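Putative phosphohistidine phosphatase SixA (Agrobacterium tumefaciens, PDB 2RFL) probably removes phosphate from phosphohistidine residues of proteins, as a SixA-like member of the histidine phosphatase superfamily. Local coordinates at residues Pro8-Leu14 against Val107-Val113; Glu40-Ile44 against Pro141-Leu145; Leu59-Arg65 against Glu88-Ala92; Gly144-Gln150 against Trp161-Leu167. The contacts are given in a common frame with arbitrary orientation. Residue numbers count along the deposited sequence, not the author numbering.

Contact 1: Pro8-Leu14 against Val107-Val113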
loop_
_atom_site.group_PDB
_atom_site.type_symbol
_atom_site.label_atom_id
_atom_site.label_comp_id
_atom_site.label_asym_id
_atom_site.label_seq_id
_atom_site.Cartn_x
_atom_site.Cartn_y
_atom_site.Cartn_z
ATOM N N PRO A 8 -0.681 -15.344 1.356
ATOM C CA PRO A 8 -1.678 -14.502 2.066
ATOM C C PRO A 8 -3.148 -14.668 1.670
ATOM O O PRO A 8 -3.462 -14.991 0.534
ATOM C CB PRO A 8 -1.202 -13.055 1.758
ATOM C CG PRO A 8 0.312 -13.230 1.400
ATOM C CD PRO A 8 0.274 -14.501 0.602
ATOM N N THR A 9 -4.039 -14.417 2.614
ATOM C CA THR A 9 -5.468 -14.425 2.326
ATOM C C THR A 9 -6.055 -12.997 2.253
ATOM O O THR A 9 -7.157 -12.788 1.755
ATOM C CB THR A 9 -6.231 -15.438 3.248
ATOM O OG1 THR A 9 -6.585 -14.867 4.507
ATOM C CG2 THR A 9 -5.373 -16.630 3.506
ATOM N N ARG A 10 -5.283 -12.023 2.731
ATOM C CA ARG A 10 -5.626 -10.604 2.597
ATOM C C ARG A 10 -4.415 -9.763 2.191
ATOM O O ARG A 10 -3.377 -9.813 2.856
ATOM C CB ARG A 10 -6.240 -10.024 3.885
ATOM C CG ARG A 10 -6.745 -8.576 3.696
ATOM C CD ARG A 10 -7.848 -8.180 4.658
ATOM N NE ARG A 10 -9.124 -8.806 4.336
ATOM C CZ ARG A 10 -10.273 -8.494 4.923
ATOM N NH1 ARG A 10 -10.302 -7.546 5.846
ATOM N NH2 ARG A 10 -11.392 -9.105 4.577
ATOM N N VAL A 11 -4.589 -8.998 1.108
ATOM C CA VAL A 11 -3.608 -8.048 0.579
ATOM C C VAL A 11 -4.052 -6.597 0.772
ATOM O O VAL A 11 -5.093 -6.175 0.285
ATOM C CB VAL A 11 -3.358 -8.266 -0.940
ATOM C CG1 VAL A 11 -2.663 -7.080 -1.592
ATOM C CG2 VAL A 11 -2.519 -9.487 -1.165
ATOM N N TYR A 12 -3.233 -5.833 1.468
ATOM C CA TYR A 12 -3.415 -4.390 1.527
ATOM C C TYR A 12 -2.391 -3.734 0.631
ATOM O O TYR A 12 -1.190 -4.098 0.670
ATOM C CB TYR A 12 -3.244 -3.877 2.943
ATOM C CG TYR A 12 -4.140 -4.528 3.996
ATOM C CD1 TYR A 12 -3.622 -5.481 4.881
ATOM C CD2 TYR A 12 -5.503 -4.138 4.140
ATOM C CE1 TYR A 12 -4.441 -6.059 5.861
ATOM C CE2 TYR A 12 -6.324 -4.701 5.125
ATOM C CZ TYR A 12 -5.788 -5.663 5.975
ATOM O OH TYR A 12 -6.584 -6.230 6.950
ATOM N N LEU A 13 -2.882 -2.795 -0.181
ATOM C CA LEU A 13 -2.080 -1.984 -1.096
ATOM C C LEU A 13 -2.206 -0.493 -0.841
ATOM O O LEU A 13 -3.249 0.127 -1.176
ATOM C CB LEU A 13 -2.524 -2.224 -2.548
ATOM C CG LEU A 13 -2.514 -3.585 -3.223
ATOM C CD1 LEU A 13 -3.062 -3.379 -4.608
ATOM C CD2 LEU A 13 -1.128 -4.098 -3.290
ATOM N N LEU A 14 -1.116 0.071 -0.320
ATOM C CA LEU A 14 -1.030 1.434 0.186
ATOM C C LEU A 14 -0.050 2.294 -0.624
ATOM O O LEU A 14 1.167 2.052 -0.669
ATOM C CB LEU A 14 -0.634 1.443 1.703
ATOM C CG LEU A 14 -0.423 2.810 2.420
ATOM C CD1 LEU A 14 -1.673 3.722 2.414
ATOM C CD2 LEU A 14 0.126 2.695 3.859
ATOM N N VAL A 107 2.111 -16.052 6.040
ATOM C CA VAL A 107 1.687 -14.826 6.704
ATOM C C VAL A 107 0.278 -14.577 6.199
ATOM O O VAL A 107 0.064 -14.496 4.980
ATOM C CB VAL A 107 2.539 -13.607 6.279
ATOM C CG1 VAL A 107 2.287 -12.409 7.192
ATOM C CG2 VAL A 107 4.004 -13.945 6.233
ATOM N N GLN A 108 -0.674 -14.454 7.121
ATOM C CA GLN A 108 -2.089 -14.414 6.773
ATOM C C GLN A 108 -2.494 -13.160 6.011
ATOM O O GLN A 108 -3.200 -13.263 5.022
ATOM C CB GLN A 108 -2.951 -14.561 8.015
ATOM C CG GLN A 108 -4.432 -14.577 7.719
ATOM C CD GLN A 108 -5.284 -14.424 8.963
ATOM O OE1 GLN A 108 -5.367 -15.337 9.803
ATOM N NE2 GLN A 108 -5.925 -13.262 9.089
ATOM N N SER A 109 -2.072 -11.994 6.510
ATOM C CA SER A 109 -2.312 -10.707 5.845
ATOM C C SER A 109 -1.079 -9.834 5.682
ATOM O O SER A 109 -0.271 -9.667 6.585
ATOM C CB SER A 109 -3.487 -9.906 6.461
ATOM O OG SER A 109 -3.433 -9.821 7.862
ATOM N N VAL A 110 -0.961 -9.250 4.503
ATOM C CA VAL A 110 0.230 -8.504 4.171
ATOM C C VAL A 110 -0.082 -7.202 3.441
ATOM O O VAL A 110 -0.965 -7.128 2.589
ATOM C CB VAL A 110 1.281 -9.393 3.422
ATOM C CG1 VAL A 110 0.604 -10.179 2.354
ATOM C CG2 VAL A 110 2.399 -8.554 2.803
HETATM N N MSE A 111 0.674 -6.183 3.814
HETATM C CA MSE A 111 0.500 -4.860 3.300
HETATM C C MSE A 111 1.779 -4.386 2.644
HETATM O O MSE A 111 2.864 -4.434 3.239
HETATM C CB MSE A 111 0.132 -3.892 4.404
HETATM C CG MSE A 111 0.163 -2.478 3.929
HETATM SE SE MSE A 111 -0.816 -1.300 5.044
HETATM C CE MSE A 111 0.632 -0.515 6.170
ATOM N N LEU A 112 1.633 -3.902 1.423
ATOM C CA LEU A 112 2.745 -3.313 0.731
ATOM C C LEU A 112 2.655 -1.796 0.779
ATOM O O LEU A 112 1.589 -1.249 0.582
ATOM C CB LEU A 112 2.823 -3.833 -0.718
ATOM C CG LEU A 112 2.976 -5.340 -0.958
ATOM C CD1 LEU A 112 3.450 -5.420 -2.362
ATOM C CD2 LEU A 112 3.972 -6.161 -0.045
ATOM N N VAL A 113 3.781 -1.125 1.027
ATOM C CA VAL A 113 3.865 0.355 0.998
ATOM C C VAL A 113 4.936 0.822 -0.027
ATOM O O VAL A 113 6.132 0.836 0.235
ATOM C CB VAL A 113 4.135 0.959 2.426
ATOM C CG1 VAL A 113 4.162 2.527 2.435
ATOM C CG2 VAL A 113 3.136 0.429 3.430
#
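Six backbone hydrogen bonds join the segments, four between the parallel strands. Tyr12 sits at the middle: its N donates to Val110 O (2.8 Å) and its O accepts from Leu112 N (2.9 Å). On one side of it Val110 N reaches Arg10 O at 3.0 Å, and on the other Leu14 N reaches Leu112 O at 3.1 Å. Ahead of the strands, Gln108 O takes a good bond from Thr9 N (2.8 Å) and a weak one from Arg10 N (3.3 Å). CA-H...O contacts fill in between, the shortest from Met111 CA to Tyr12 O at 3.2 Å. The strand axes come within 4.7 Å and diverge by only 16°.

Outward from the backbone, Arg10, Tyr12 and Leu14 share a face with Ser109, Met111 and Val113. There Tyr12 CB lies 3.7 Å from Met111 CB, and Leu14 CD2 touches both selenomethionine Met111 CE (4.0 Å) and Val113 CG2 (3.8 Å); helix 64-77 packs on Leu14, Met111 and Val113. Val11, Leu13, Val110 and Leu112 line the other face. At the start, Pro8, which follows a cis peptide bond, presses its CG tightly on Val110 CG1 (3.2 Å). The Arg10 guanidinium leads away to a salt bridge with Asp149 in the next strand. Across the segments all polar bonding is main-chain; one face is apolar, the other mixed, as suits central strands of an alpha-beta-alpha sandwich.

Contact 2: Glu40-Ile44 against Pro141-Leu145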
loop_
_atom_site.group_PDB
_atom_site.type_symbol
_atom_site.label_atom_id
_atom_site.label_comp_id
_atom_site.label_asym_id
_atom_site.label_seq_id
_atom_site.Cartn_x
_atom_site.Cartn_y
_atom_site.Cartn_z
ATOM N N GLU A 40 -3.271 13.161 5.785
ATOM C CA GLU A 40 -4.023 12.139 5.063
ATOM C C GLU A 40 -3.655 10.735 5.535
ATOM O O GLU A 40 -4.506 9.872 5.706
ATOM C CB GLU A 40 -3.587 12.127 3.604
ATOM C CG GLU A 40 -4.190 13.069 2.617
ATOM C CD GLU A 40 -3.584 12.865 1.181
ATOM O OE1 GLU A 40 -2.729 11.957 0.960
ATOM O OE2 GLU A 40 -3.970 13.649 0.275
ATOM N N ALA A 41 -2.356 10.493 5.643
ATOM C CA ALA A 41 -1.871 9.197 6.003
ATOM C C ALA A 41 -2.309 8.858 7.416
ATOM O O ALA A 41 -2.656 7.722 7.702
ATOM C CB ALA A 41 -0.356 9.136 5.864
ATOM N N GLU A 42 -2.300 9.852 8.296
ATOM C CA GLU A 42 -2.987 9.697 9.586
ATOM C C GLU A 42 -4.502 9.403 9.455
ATOM O O GLU A 42 -4.967 8.421 10.026
ATOM C CB GLU A 42 -2.690 10.850 10.548
ATOM C CG GLU A 42 -2.960 10.485 11.986
ATOM C CD GLU A 42 -1.788 10.801 12.904
ATOM O OE1 GLU A 42 -1.783 11.908 13.490
ATOM O OE2 GLU A 42 -0.872 9.945 13.021
ATOM N N ILE A 43 -5.239 10.221 8.698
ATOM C CA ILE A 43 -6.686 10.039 8.538
ATOM C C ILE A 43 -6.957 8.600 8.086
ATOM O O ILE A 43 -7.745 7.882 8.697
ATOM C CB ILE A 43 -7.332 11.090 7.546
ATOM C CG1 ILE A 43 -7.523 12.475 8.179
ATOM C CG2 ILE A 43 -8.710 10.627 7.050
ATOM C CD1 ILE A 43 -6.345 13.028 8.986
ATOM N N ILE A 44 -6.232 8.173 7.065
ATOM C CA ILE A 44 -6.392 6.854 6.434
ATOM C C ILE A 44 -5.922 5.663 7.310
ATOM O O ILE A 44 -6.665 4.722 7.514
ATOM C CB ILE A 44 -5.737 6.841 5.005
ATOM C CG1 ILE A 44 -6.325 7.948 4.096
ATOM C CG2 ILE A 44 -5.757 5.409 4.361
ATOM C CD1 ILE A 44 -7.796 7.844 3.754
ATOM N N PRO A 141 -4.591 6.935 -5.946
ATOM C CA PRO A 141 -4.177 8.143 -5.240
ATOM C C PRO A 141 -3.180 7.907 -4.069
ATOM O O PRO A 141 -2.963 6.761 -3.643
ATOM C CB PRO A 141 -5.519 8.704 -4.727
ATOM C CG PRO A 141 -6.398 7.489 -4.529
ATOM C CD PRO A 141 -5.982 6.539 -5.612
ATOM N N THR A 142 -2.587 8.997 -3.575
ATOM C CA THR A 142 -1.665 8.943 -2.449
ATOM C C THR A 142 -2.374 8.616 -1.164
ATOM O O THR A 142 -3.414 9.174 -0.870
ATOM C CB THR A 142 -0.920 10.266 -2.199
ATOM O OG1 THR A 142 -1.860 11.340 -2.007
ATOM C CG2 THR A 142 0.077 10.548 -3.317
ATOM N N SER A 143 -1.770 7.750 -0.372
ATOM C CA SER A 143 -2.425 7.131 0.815
ATOM C C SER A 143 -3.763 6.458 0.543
ATOM O O SER A 143 -4.588 6.367 1.458
ATOM C CB SER A 143 -2.545 8.072 2.005
ATOM O OG SER A 143 -2.775 7.257 3.143
ATOM N N GLY A 144 -3.940 5.982 -0.709
ATOM C CA GLY A 144 -5.067 5.123 -1.114
ATOM C C GLY A 144 -4.802 3.692 -0.667
ATOM O O GLY A 144 -3.707 3.174 -0.834
ATOM N N LEU A 145 -5.786 3.061 -0.051
ATOM C CA LEU A 145 -5.642 1.680 0.444
ATOM C C LEU A 145 -6.669 0.695 -0.137
ATOM O O LEU A 145 -7.851 0.728 0.208
ATOM C CB LEU A 145 -5.709 1.648 1.962
ATOM C CG LEU A 145 -5.817 0.326 2.717
ATOM C CD1 LEU A 145 -4.426 -0.341 2.783
ATOM C CD2 LEU A 145 -6.428 0.552 4.136
#
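A type II beta turn, Pro141 to Gly144, meets helix 35-51 here, just where the chain enters strand 145-149 of the alpha/beta fold. The turn is closed by Gly144 N to Pro141 O (3.2 Å) and brings Ser143 CA to 5.6 Å from Ala41 CA. Glu40, with chi1 at -85° and chi2 t, stretches out to the turn so that its OE1 accepts a hydrogen bond from Thr142 OG1 (3.2 Å); the p rotamer of Thr142 places that hydroxyl. One helical turn later, Ile44 adopts m,m and spreads over the turn: its CG2 lies 3.3 Å from Ser143 O and a looser 4.5 Å from Leu145 CB. Ser143, in the t rotamer, sets its hydroxyl against Ala41 and Ile44. Behind the turn, backbone bonds from Ser143 to His16 and from Gly144 to Arg15 tie it to the end of strand 10-15. The buried Ser143 OG finds no polar partner in the model and rests 3.5 Å from Ile44 CB and 3.6 Å from Ala41 CA.

Contact 3: Leu59-Arg65 against Glu88-Ala92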
loop_
_atom_site.group_PDB
_atom_site.type_symbol
_atom_site.label_atom_id
_atom_site.label_comp_id
_atom_site.label_asym_id
_atom_site.label_seq_id
_atom_site.Cartn_x
_atom_site.Cartn_y
_atom_site.Cartn_z
ATOM N N LEU A 59 5.491 -4.530 4.210
ATOM C CA LEU A 59 6.660 -4.352 3.318
ATOM C C LEU A 59 6.643 -2.974 2.667
ATOM O O LEU A 59 5.695 -2.592 1.998
ATOM C CB LEU A 59 6.703 -5.424 2.240
ATOM C CG LEU A 59 6.698 -6.894 2.650
ATOM C CD1 LEU A 59 6.682 -7.889 1.482
ATOM C CD2 LEU A 59 7.866 -7.100 3.611
ATOM N N SER A 60 7.688 -2.201 2.894
ATOM C CA SER A 60 7.702 -0.792 2.470
ATOM C C SER A 60 8.985 -0.453 1.752
ATOM O O SER A 60 10.019 -1.004 2.078
ATOM C CB SER A 60 7.586 0.135 3.683
ATOM O OG SER A 60 7.727 1.528 3.352
ATOM N N SER A 61 8.898 0.471 0.793
ATOM C CA SER A 61 10.046 1.211 0.290
ATOM C C SER A 61 10.854 1.798 1.467
ATOM O O SER A 61 10.320 2.128 2.554
ATOM C CB SER A 61 9.580 2.339 -0.671
ATOM O OG SER A 61 10.623 3.171 -1.209
ATOM N N THR A 62 12.146 1.937 1.234
ATOM C CA THR A 62 12.987 2.595 2.153
ATOM C C THR A 62 12.879 4.099 1.951
ATOM O O THR A 62 13.381 4.836 2.790
ATOM C CB THR A 62 14.438 2.127 1.957
ATOM O OG1 THR A 62 14.707 2.066 0.557
ATOM C CG2 THR A 62 14.615 0.763 2.543
ATOM N N ALA A 63 12.240 4.559 0.846
ATOM C CA ALA A 63 12.235 6.015 0.536
ATOM C C ALA A 63 11.573 6.773 1.675
ATOM O O ALA A 63 10.507 6.401 2.114
ATOM C CB ALA A 63 11.557 6.323 -0.782
ATOM N N ALA A 64 12.214 7.822 2.166
ATOM C CA ALA A 64 11.665 8.526 3.301
ATOM C C ALA A 64 10.110 8.630 3.235
ATOM O O ALA A 64 9.438 8.214 4.185
ATOM C CB ALA A 64 12.287 9.820 3.437
ATOM N N ARG A 65 9.542 9.120 2.122
ATOM C CA ARG A 65 8.092 9.301 2.018
ATOM C C ARG A 65 7.301 8.012 2.264
ATOM O O ARG A 65 6.102 8.055 2.522
ATOM C CB ARG A 65 7.675 9.937 0.679
ATOM C CG ARG A 65 7.649 8.995 -0.560
ATOM C CD ARG A 65 7.345 9.841 -1.870
ATOM N NE ARG A 65 7.834 9.285 -3.155
ATOM C CZ ARG A 65 9.094 9.384 -3.607
ATOM N NH1 ARG A 65 10.060 9.999 -2.907
ATOM N NH2 ARG A 65 9.401 8.860 -4.789
ATOM N N GLU A 88 14.663 -1.961 -2.981
ATOM C CA GLU A 88 14.225 -2.336 -4.330
ATOM C C GLU A 88 12.710 -2.126 -4.622
ATOM O O GLU A 88 12.224 -2.398 -5.726
ATOM C CB GLU A 88 14.651 -3.777 -4.597
ATOM C CG GLU A 88 14.945 -4.092 -6.054
ATOM C CD GLU A 88 16.348 -3.729 -6.475
ATOM O OE1 GLU A 88 16.973 -2.875 -5.805
ATOM O OE2 GLU A 88 16.835 -4.287 -7.483
HETATM N N MSE A 89 11.987 -1.642 -3.618
HETATM C CA MSE A 89 10.613 -1.195 -3.809
HETATM C C MSE A 89 10.566 0.250 -4.296
HETATM O O MSE A 89 9.529 0.726 -4.757
HETATM C CB MSE A 89 9.817 -1.336 -2.509
HETATM C CG MSE A 89 9.211 -2.714 -2.300
HETATM SE SE MSE A 89 8.036 -2.791 -0.745
HETATM C CE MSE A 89 6.355 -2.321 -1.613
ATOM N N TYR A 90 11.697 0.941 -4.191
ATOM C CA TYR A 90 11.845 2.262 -4.788
ATOM C C TYR A 90 12.505 2.177 -6.160
ATOM O O TYR A 90 13.551 1.544 -6.318
ATOM C CB TYR A 90 12.658 3.177 -3.869
ATOM C CG TYR A 90 12.972 4.528 -4.472
ATOM C CD1 TYR A 90 12.008 5.524 -4.533
ATOM C CD2 TYR A 90 14.235 4.806 -4.980
ATOM C CE1 TYR A 90 12.291 6.761 -5.083
ATOM C CE2 TYR A 90 14.527 6.038 -5.532
ATOM C CZ TYR A 90 13.552 7.012 -5.580
ATOM O OH TYR A 90 13.839 8.241 -6.129
ATOM N N ASN A 91 11.890 2.816 -7.148
ATOM C CA ASN A 91 12.310 2.666 -8.537
ATOM C C ASN A 91 12.481 1.202 -8.931
ATOM O O ASN A 91 13.571 0.775 -9.310
ATOM C CB ASN A 91 13.607 3.434 -8.792
ATOM C CG ASN A 91 13.626 4.115 -10.146
ATOM O OD1 ASN A 91 12.982 5.146 -10.344
ATOM N ND2 ASN A 91 14.365 3.540 -11.087
ATOM N N ALA A 92 11.397 0.439 -8.838
ATOM C CA ALA A 92 11.462 -1.007 -9.012
ATOM C C ALA A 92 11.747 -1.376 -10.464
ATOM O O ALA A 92 11.287 -0.706 -11.387
ATOM C CB ALA A 92 10.169 -1.656 -8.542
#
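The chain leaves strand 57-60 at Leu59 and Ser60, turns at Ser61, and enters helix 64-77 with Ala63 as its N-cap residue. Ser61 OG accepts from Ala63 N (3.0 Å), an ST turn that shapes the bend. Opposite it, Glu88 and Met89 end a 3-10 segment before the chain opens out at Tyr90; Ser61 CA and Met89 CA are 4.8 Å apart, yet no hydrogen bond crosses between the segments.

Side chains do the joining. Selenomethionine Met89 lays its SE along the strand end, 3.6 Å from Leu59 O and 3.5 Å from Ser60 C. Tyr90 reaches along the turn: its CB is 3.3 Å from Ser61 OG, its CD1 meets Ala63 CB at 3.9 Å, and Arg65 NH2 comes up to the ring edge, 3.6 Å from CE1. Asp28 gathers the polar ends, bridging to Arg65 and hydrogen-bonding Tyr90 OH, while Ser61 OG also pairs with His115 NE2.

Arg65 and Tyr90 both touch His115, and Arg65 also packs on His16, whose RHA sequence corresponds to the superfamily's RHG signature. A cluster of two histidines and an arginine beyond the C-terminal ends of the parallel strands is consistent with the phosphate pocket of histidine phosphatases.

Contact 4: Gly144-Gln150 against Trp161-Leu167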
loop_
_atom_site.group_PDB
_atom_site.type_symbol
_atom_site.label_atom_id
_atom_site.label_comp_id
_atom_site.label_asym_id
_atom_site.label_seq_id
_atom_site.Cartn_x
_atom_site.Cartn_y
_atom_site.Cartn_z
ATOM N N GLY A 144 -3.940 5.982 -0.709
ATOM C CA GLY A 144 -5.067 5.123 -1.114
ATOM C C GLY A 144 -4.802 3.692 -0.667
ATOM O O GLY A 144 -3.707 3.174 -0.834
ATOM N N LEU A 145 -5.786 3.061 -0.051
ATOM C CA LEU A 145 -5.642 1.680 0.444
ATOM C C LEU A 145 -6.669 0.695 -0.137
ATOM O O LEU A 145 -7.851 0.728 0.208
ATOM C CB LEU A 145 -5.709 1.648 1.962
ATOM C CG LEU A 145 -5.817 0.326 2.717
ATOM C CD1 LEU A 145 -4.426 -0.341 2.783
ATOM C CD2 LEU A 145 -6.428 0.552 4.136
ATOM N N ALA A 146 -6.180 -0.197 -0.995
ATOM C CA ALA A 146 -6.935 -1.299 -1.514
ATOM C C ALA A 146 -6.858 -2.435 -0.505
ATOM O O ALA A 146 -5.783 -2.738 0.029
ATOM C CB ALA A 146 -6.337 -1.710 -2.768
ATOM N N VAL A 147 -8.017 -3.023 -0.215
ATOM C CA VAL A 147 -8.168 -4.209 0.650
ATOM C C VAL A 147 -8.688 -5.369 -0.212
ATOM O O VAL A 147 -9.800 -5.309 -0.743
ATOM C CB VAL A 147 -9.168 -3.973 1.832
ATOM C CG1 VAL A 147 -9.179 -5.152 2.803
ATOM C CG2 VAL A 147 -8.841 -2.680 2.573
ATOM N N LEU A 148 -7.877 -6.413 -0.340
ATOM C CA LEU A 148 -8.166 -7.499 -1.250
ATOM C C LEU A 148 -8.244 -8.848 -0.560
ATOM O O LEU A 148 -7.493 -9.116 0.355
ATOM C CB LEU A 148 -7.144 -7.528 -2.375
ATOM C CG LEU A 148 -7.116 -6.250 -3.193
ATOM C CD1 LEU A 148 -5.719 -5.614 -3.184
ATOM C CD2 LEU A 148 -7.534 -6.582 -4.552
ATOM N N ASP A 149 -9.176 -9.677 -1.015
ATOM C CA ASP A 149 -9.359 -11.034 -0.506
ATOM C C ASP A 149 -9.426 -12.014 -1.658
ATOM O O ASP A 149 -9.755 -11.643 -2.810
ATOM C CB ASP A 149 -10.648 -11.171 0.340
ATOM C CG ASP A 149 -10.463 -10.749 1.804
ATOM O OD1 ASP A 149 -9.638 -11.338 2.530
ATOM O OD2 ASP A 149 -11.175 -9.827 2.248
ATOM N N GLN A 150 -9.091 -13.263 -1.320
ATOM C CA GLN A 150 -9.295 -14.436 -2.174
ATOM C C GLN A 150 -10.765 -14.888 -2.220
ATOM O O GLN A 150 -11.585 -14.361 -2.965
ATOM C CB GLN A 150 -8.469 -15.602 -1.635
ATOM C CG GLN A 150 -6.985 -15.349 -1.586
ATOM C CD GLN A 150 -6.207 -16.575 -1.162
ATOM O OE1 GLN A 150 -6.604 -17.715 -1.434
ATOM N NE2 GLN A 150 -5.081 -16.350 -0.525
ATOM N N TRP A 161 -8.223 -12.963 -6.973
ATOM C CA TRP A 161 -8.290 -11.826 -6.012
ATOM C C TRP A 161 -9.563 -10.967 -6.177
ATOM O O TRP A 161 -9.899 -10.553 -7.283
ATOM C CB TRP A 161 -7.040 -10.917 -6.077
ATOM C CG TRP A 161 -5.759 -11.539 -5.591
ATOM C CD1 TRP A 161 -4.658 -11.846 -6.341
ATOM C CD2 TRP A 161 -5.431 -11.924 -4.243
ATOM N NE1 TRP A 161 -3.675 -12.397 -5.564
ATOM C CE2 TRP A 161 -4.121 -12.465 -4.268
ATOM C CE3 TRP A 161 -6.124 -11.892 -3.024
ATOM C CZ2 TRP A 161 -3.489 -12.960 -3.113
ATOM C CZ3 TRP A 161 -5.470 -12.372 -1.862
ATOM C CH2 TRP A 161 -4.188 -12.905 -1.923
ATOM N N ARG A 162 -10.266 -10.697 -5.087
ATOM C CA ARG A 162 -11.435 -9.781 -5.157
ATOM C C ARG A 162 -11.153 -8.483 -4.387
ATOM O O ARG A 162 -10.692 -8.533 -3.242
ATOM C CB ARG A 162 -12.697 -10.435 -4.581
ATOM C CG ARG A 162 -12.922 -11.916 -4.869
ATOM C CD ARG A 162 -13.136 -12.225 -6.342
ATOM N NE ARG A 162 -14.039 -11.270 -6.972
ATOM C CZ ARG A 162 -15.361 -11.380 -6.960
ATOM N NH1 ARG A 162 -16.111 -10.463 -7.544
ATOM N NH2 ARG A 162 -15.924 -12.407 -6.355
ATOM N N LEU A 163 -11.417 -7.325 -4.982
ATOM C CA LEU A 163 -11.336 -6.088 -4.186
ATOM C C LEU A 163 -12.573 -5.976 -3.329
ATOM O O LEU A 163 -13.685 -6.189 -3.824
ATOM C CB LEU A 163 -11.183 -4.838 -5.057
ATOM C CG LEU A 163 -11.130 -3.538 -4.265
ATOM C CD1 LEU A 163 -9.709 -3.101 -3.905
ATOM C CD2 LEU A 163 -11.836 -2.455 -5.052
ATOM N N ILE A 164 -12.389 -5.589 -2.071
ATOM C CA ILE A 164 -13.388 -5.796 -0.994
ATOM C C ILE A 164 -13.730 -4.457 -0.302
ATOM O O ILE A 164 -14.822 -4.311 0.351
ATOM C CB ILE A 164 -12.808 -6.857 0.020
ATOM C CG1 ILE A 164 -12.983 -8.276 -0.503
ATOM C CG2 ILE A 164 -13.266 -6.687 1.490
ATOM C CD1 ILE A 164 -14.287 -8.915 -0.263
ATOM N N ASP A 165 -12.780 -3.514 -0.436
ATOM C CA ASP A 165 -12.854 -2.133 0.061
ATOM C C ASP A 165 -11.699 -1.268 -0.504
ATOM O O ASP A 165 -10.621 -1.761 -0.804
ATOM C CB ASP A 165 -12.822 -2.122 1.601
ATOM C CG ASP A 165 -13.459 -0.858 2.215
ATOM O OD1 ASP A 165 -13.871 0.066 1.458
ATOM O OD2 ASP A 165 -13.559 -0.789 3.466
ATOM N N PHE A 166 -11.936 0.031 -0.647
ATOM C CA PHE A 166 -10.888 0.981 -0.986
ATOM C C PHE A 166 -11.006 2.265 -0.160
ATOM O O PHE A 166 -12.103 2.825 -0.051
ATOM C CB PHE A 166 -10.915 1.307 -2.480
ATOM C CG PHE A 166 -9.602 1.805 -3.019
ATOM C CD1 PHE A 166 -9.181 3.119 -2.792
ATOM C CD2 PHE A 166 -8.778 0.968 -3.759
ATOM C CE1 PHE A 166 -7.958 3.584 -3.296
ATOM C CE2 PHE A 166 -7.550 1.423 -4.262
ATOM C CZ PHE A 166 -7.145 2.737 -4.023
ATOM N N LEU A 167 -9.886 2.725 0.415
ATOM C CA LEU A 167 -9.846 4.008 1.121
ATOM C C LEU A 167 -9.078 5.107 0.384
ATOM O O LEU A 167 -7.946 4.911 -0.020
ATOM C CB LEU A 167 -9.345 3.845 2.570
ATOM C CG LEU A 167 -10.171 2.911 3.475
ATOM C CD1 LEU A 167 -9.530 2.620 4.829
ATOM C CD2 LEU A 167 -11.656 3.389 3.654
#
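Phe166 turns one ring face to the Leu145-Ala146 peptide, with Leu145 O and Ala146 N over it. The small Ala146 leaves a hollow, and two bulkier neighbours fill it: Phe166 CE2 touches Ala146 CB at 3.7 Å and Leu163 CD1 touches the same CB at 3.8 Å. Beside them Leu148 CD2 fits against Leu163 CB (4.1 Å), and helix 118-127 covers both leucines. Leu145 CD2 and Leu167 CD1 meet at 3.8 Å on the opposite face, which also carries Val147 and Asp165. These are the last two strands of the mixed sheet, antiparallel, with 162-167 at the edge, and a classic beta bulge interrupts their pairing. Ile164 and Asp165 both face Val147, whose O takes a good bond from Ile164 N (2.9 Å) and a weak one from Asp165 N (3.5 Å). The extra residue swells the edge strand, and Ile164 rests its CG1 3.6 Å from Asp149 OD2, which also bridges to Arg10. Beyond the bulge Asp149 N bonds Arg162 O (2.9 Å) and Arg162 N bonds Asp149 O (2.5 Å). At the far end Trp161 swings its ring across the partner strand, the edge near Asp149 C, and Gln150 CG abuts CZ3 at 3.4 Å.

Contacts 1, 3 and 4 all reach the one mixed sheet, ordered 82-85, 57-60, 109-114, 10-15, 145-149, 162-167. Contact 1 holds its central pair. Contact 4, about 10 Å away between centres, continues to the edge, and Arg10-Asp149 ties the two. Contact 3 lies on the other flank, its centre about 16 Å from contact 1 and about 21 Å from contact 4. Contact 2, centred about 14 Å from contact 4 and 16 Å from contact 1, shares Gly144 and Leu145 with contact 4 and brings helix 35-51 to the sheet. Contact 3 is nested within the loops closed by contacts 1 and 2, which join pieces over 90 residues apart; contact 4 pairs strands close in sequence. The probable active site lies beyond the parallel strands.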